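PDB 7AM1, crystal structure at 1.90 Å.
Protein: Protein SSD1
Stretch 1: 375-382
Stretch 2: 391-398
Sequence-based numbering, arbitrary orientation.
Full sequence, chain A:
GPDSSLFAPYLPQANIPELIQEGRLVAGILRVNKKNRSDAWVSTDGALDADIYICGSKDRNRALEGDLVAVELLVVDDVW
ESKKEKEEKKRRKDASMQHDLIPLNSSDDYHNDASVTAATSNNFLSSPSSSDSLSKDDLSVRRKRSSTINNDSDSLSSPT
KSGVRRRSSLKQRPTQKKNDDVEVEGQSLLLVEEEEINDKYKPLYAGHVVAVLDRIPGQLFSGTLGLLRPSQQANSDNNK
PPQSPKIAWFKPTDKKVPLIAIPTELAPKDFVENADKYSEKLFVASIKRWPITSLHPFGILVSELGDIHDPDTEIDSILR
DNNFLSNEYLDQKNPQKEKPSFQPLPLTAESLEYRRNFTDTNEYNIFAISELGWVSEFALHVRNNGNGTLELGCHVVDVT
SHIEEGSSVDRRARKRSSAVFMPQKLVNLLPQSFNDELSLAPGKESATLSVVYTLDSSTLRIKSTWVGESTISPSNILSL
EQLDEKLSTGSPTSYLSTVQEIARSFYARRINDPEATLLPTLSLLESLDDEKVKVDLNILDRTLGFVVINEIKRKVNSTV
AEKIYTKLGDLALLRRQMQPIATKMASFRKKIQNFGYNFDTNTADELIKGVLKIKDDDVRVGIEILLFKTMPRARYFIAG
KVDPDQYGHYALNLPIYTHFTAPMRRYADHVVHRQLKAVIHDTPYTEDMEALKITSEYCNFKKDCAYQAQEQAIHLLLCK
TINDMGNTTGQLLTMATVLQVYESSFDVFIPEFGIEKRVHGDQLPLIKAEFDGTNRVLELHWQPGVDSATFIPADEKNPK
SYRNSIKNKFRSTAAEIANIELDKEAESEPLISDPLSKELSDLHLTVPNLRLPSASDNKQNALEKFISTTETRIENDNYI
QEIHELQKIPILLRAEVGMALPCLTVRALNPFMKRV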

# COMPACT_ATOMS: atom_id res chain seq x y z
N VAL A 375 -10.37 15.69 10.12
CA VAL A 375 -11.69 16.22 10.45
C VAL A 375 -12.60 15.09 10.92
O VAL A 375 -12.16 13.94 11.05
CB VAL A 375 -12.31 16.95 9.24
CG1 VAL A 375 -11.41 18.09 8.80
CG2 VAL A 375 -12.54 15.98 8.09
N SER A 376 -13.85 15.42 11.21
CA SER A 376 -14.91 14.43 11.43
C SER A 376 -15.87 14.48 10.25
O SER A 376 -16.49 15.52 10.00
CB SER A 376 -15.65 14.70 12.74
OG SER A 376 -16.79 13.86 12.86
N GLU A 377 -15.97 13.38 9.52
CA GLU A 377 -16.87 13.33 8.38
C GLU A 377 -17.91 12.23 8.49
O GLU A 377 -18.73 12.08 7.58
CB GLU A 377 -16.07 13.16 7.07
CG GLU A 377 -15.21 11.91 6.95
CD GLU A 377 -14.36 11.95 5.69
OE1 GLU A 377 -14.90 12.33 4.63
OE2 GLU A 377 -13.15 11.61 5.74
N PHE A 378 -17.94 11.49 9.60
CA PHE A 378 -18.85 10.37 9.78
C PHE A 378 -19.37 10.40 11.21
O PHE A 378 -18.61 10.64 12.15
CB PHE A 378 -18.14 9.05 9.50
CG PHE A 378 -19.03 7.85 9.60
CD1 PHE A 378 -19.91 7.54 8.58
CD2 PHE A 378 -18.97 7.00 10.70
CE1 PHE A 378 -20.71 6.43 8.65
CE2 PHE A 378 -19.77 5.89 10.77
CZ PHE A 378 -20.64 5.60 9.74
N ALA A 379 -20.67 10.17 11.36
CA ALA A 379 -21.32 10.18 12.66
C ALA A 379 -22.34 9.05 12.72
O ALA A 379 -22.84 8.59 11.69
CB ALA A 379 -21.98 11.53 12.95
N LEU A 380 -22.66 8.62 13.94
CA LEU A 380 -23.55 7.49 14.14
C LEU A 380 -24.54 7.77 15.25
O LEU A 380 -24.27 8.57 16.16
CB LEU A 380 -22.77 6.23 14.54
CG LEU A 380 -21.91 5.49 13.52
CD1 LEU A 380 -21.04 4.48 14.27
CD2 LEU A 380 -22.78 4.81 12.47
N HIS A 381 -25.68 7.09 15.19
CA HIS A 381 -26.55 6.97 16.35
C HIS A 381 -27.10 5.56 16.39
O HIS A 381 -27.18 4.88 15.36
CB HIS A 381 -27.69 8.00 16.37
CG HIS A 381 -28.83 7.70 15.44
ND1 HIS A 381 -28.96 8.30 14.21
CD2 HIS A 381 -29.91 6.90 15.59
CE1 HIS A 381 -30.07 7.88 13.63
NE2 HIS A 381 -30.67 7.02 14.44
N VAL A 382 -27.43 5.10 17.59
CA VAL A 382 -28.17 3.86 17.78
C VAL A 382 -29.37 4.22 18.66
O VAL A 382 -29.22 4.95 19.64
CB VAL A 382 -27.31 2.76 18.43
CG1 VAL A 382 -28.19 1.61 18.89
CG2 VAL A 382 -26.26 2.26 17.47
N GLU A 391 -32.35 0.90 15.68
CA GLU A 391 -32.02 1.73 14.54
C GLU A 391 -30.55 2.13 14.63
O GLU A 391 -30.11 2.65 15.66
CB GLU A 391 -32.91 2.97 14.50
CG GLU A 391 -32.50 4.02 13.51
CD GLU A 391 -33.53 5.12 13.39
OE1 GLU A 391 -34.69 4.81 13.04
OE2 GLU A 391 -33.18 6.29 13.64
N LEU A 392 -29.80 1.87 13.56
CA LEU A 392 -28.44 2.35 13.42
C LEU A 392 -28.44 3.41 12.31
O LEU A 392 -28.68 3.08 11.15
CB LEU A 392 -27.47 1.22 13.08
CG LEU A 392 -26.02 1.68 12.92
CD1 LEU A 392 -25.40 1.95 14.28
CD2 LEU A 392 -25.20 0.67 12.13
N GLY A 393 -28.20 4.66 12.68
CA GLY A 393 -28.09 5.74 11.72
C GLY A 393 -26.64 6.02 11.40
O GLY A 393 -25.80 6.15 12.29
N CYS A 394 -26.34 6.12 10.10
CA CYS A 394 -24.99 6.35 9.60
C CYS A 394 -24.99 7.61 8.75
O CYS A 394 -25.66 7.66 7.71
CB CYS A 394 -24.51 5.14 8.80
SG CYS A 394 -24.66 3.58 9.72
N HIS A 395 -24.25 8.63 9.19
CA HIS A 395 -24.35 9.97 8.64
C HIS A 395 -23.00 10.40 8.09
O HIS A 395 -21.98 10.30 8.78
CB HIS A 395 -24.81 10.97 9.71
CG HIS A 395 -25.95 10.48 10.55
ND1 HIS A 395 -27.24 10.40 10.10
CD2 HIS A 395 -25.97 10.04 11.84
CE1 HIS A 395 -28.02 9.93 11.06
NE2 HIS A 395 -27.27 9.70 12.13
N VAL A 396 -23.01 10.90 6.85
CA VAL A 396 -21.81 11.37 6.16
C VAL A 396 -22.02 12.83 5.76
O VAL A 396 -23.09 13.20 5.27
CB VAL A 396 -21.51 10.51 4.92
CG1 VAL A 396 -20.29 11.06 4.19
CG2 VAL A 396 -21.31 9.05 5.30
N VAL A 397 -20.99 13.65 5.97
CA VAL A 397 -21.05 15.05 5.56
C VAL A 397 -21.46 15.13 4.09
O VAL A 397 -20.89 14.45 3.23
CB VAL A 397 -19.70 15.75 5.81
CG1 VAL A 397 -19.72 17.15 5.21
CG2 VAL A 397 -19.41 15.81 7.30
N ASP A 398 -22.44 15.98 3.80
CA ASP A 398 -22.94 16.17 2.44
C ASP A 398 -22.10 17.26 1.76
O ASP A 398 -22.54 18.39 1.53
CB ASP A 398 -24.43 16.52 2.47
CG ASP A 398 -25.06 16.55 1.08
OD1 ASP A 398 -24.33 16.47 0.06
OD2 ASP A 398 -26.31 16.64 1.01

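Two neighbouring antiparallel strands make this contact, their N-to-C directions 168° apart and their axes approaching to 4.7 Å. Together the stretches bury 633 Å² of surface, and the rule that organises it is alternation: on one face the hydrogen-bonded pairs carry two histidines and an alanine, with Gly393 leaving a gap, while the pairs between them carry apolar side chains on the other.

Val375 does not reach the second stretch, and Ser376 adds little beyond its O lying 4.0 Å from Val397 CG2. The ladder opens at Glu377, whose O accepts a hydrogen bond from Val397 N at 3.2 Å. Its side chain leaves sideways, with Glu377 CB packing 4.3 Å from Val397 CG2, and its carboxylate is hydrogen-bonded outside these stretches.

Phe378 pairs with Val396 without backbone hydrogen bonds between them, but its CA still approaches His395 O at 3.3 Å in a CA-H...O contact. The t rotamer lays the ring along the apolar face, with Val396 CG2 at its edge, 3.9 Å from Phe378 CD1, and Cys394 CB 4.0 Å from Phe378 CZ. One long, flat side chain thus touches two successive residues on that face of the partner strand.

Ala379 and His395 form a closed hydrogen-bonded pair: Ala379 N donates to His395 O and His395 N donates to Ala379 O, both at 2.9 Å. Ala379 CB lies 4.3 Å from His395 CB on the same face, while the imidazole of His395 reaches along that face to His381.

Leu380 returns to the apolar face, paired with Cys394. In its m,t rotamer, CD2 of Leu380 lies 3.6 Å from Cys394 SG and 4.3 Å from Leu392 CD1, so a branched end touches both a compact thiol and a neighbouring leucine. Leu380 CA also makes a CA-H...O contact with Gly393 O at 3.2 Å.

His381 is the polar centre of the contact and has the largest area covered by the other stretch. Its backbone closes a second pair, His381 N to Gly393 O at 3.1 Å and Gly393 N to His381 O at 2.9 Å. The p rotamer swings the ring across the partner strand, where Gly393 CA lies 3.8 Å from the centroid of the His381 ring, over one face. Glycine fits because an ideal CB on Gly393 would fall 2.1 Å from His381 CE1, a clash. Both ring nitrogens are then used at the edge: His381 NE2 donates to Glu391 OE2 at 2.7 Å, and His381 ND1 shares a hydrogen bond with His395 NE2 at 3.0 Å. The two imidazoles meet rim to rim, and His395 ND1 is satisfied elsewhere in the structure. A buried chain of hydrogen bonds therefore runs from the Glu391 carboxylate through both histidines, so these polar atoms have partners inside the fold.

Val382 ends the stretch on the apolar face, its CG2 packed 3.3 Å from Leu392 CD1, while Val382 CA approaches Glu391 O at 3.1 Å.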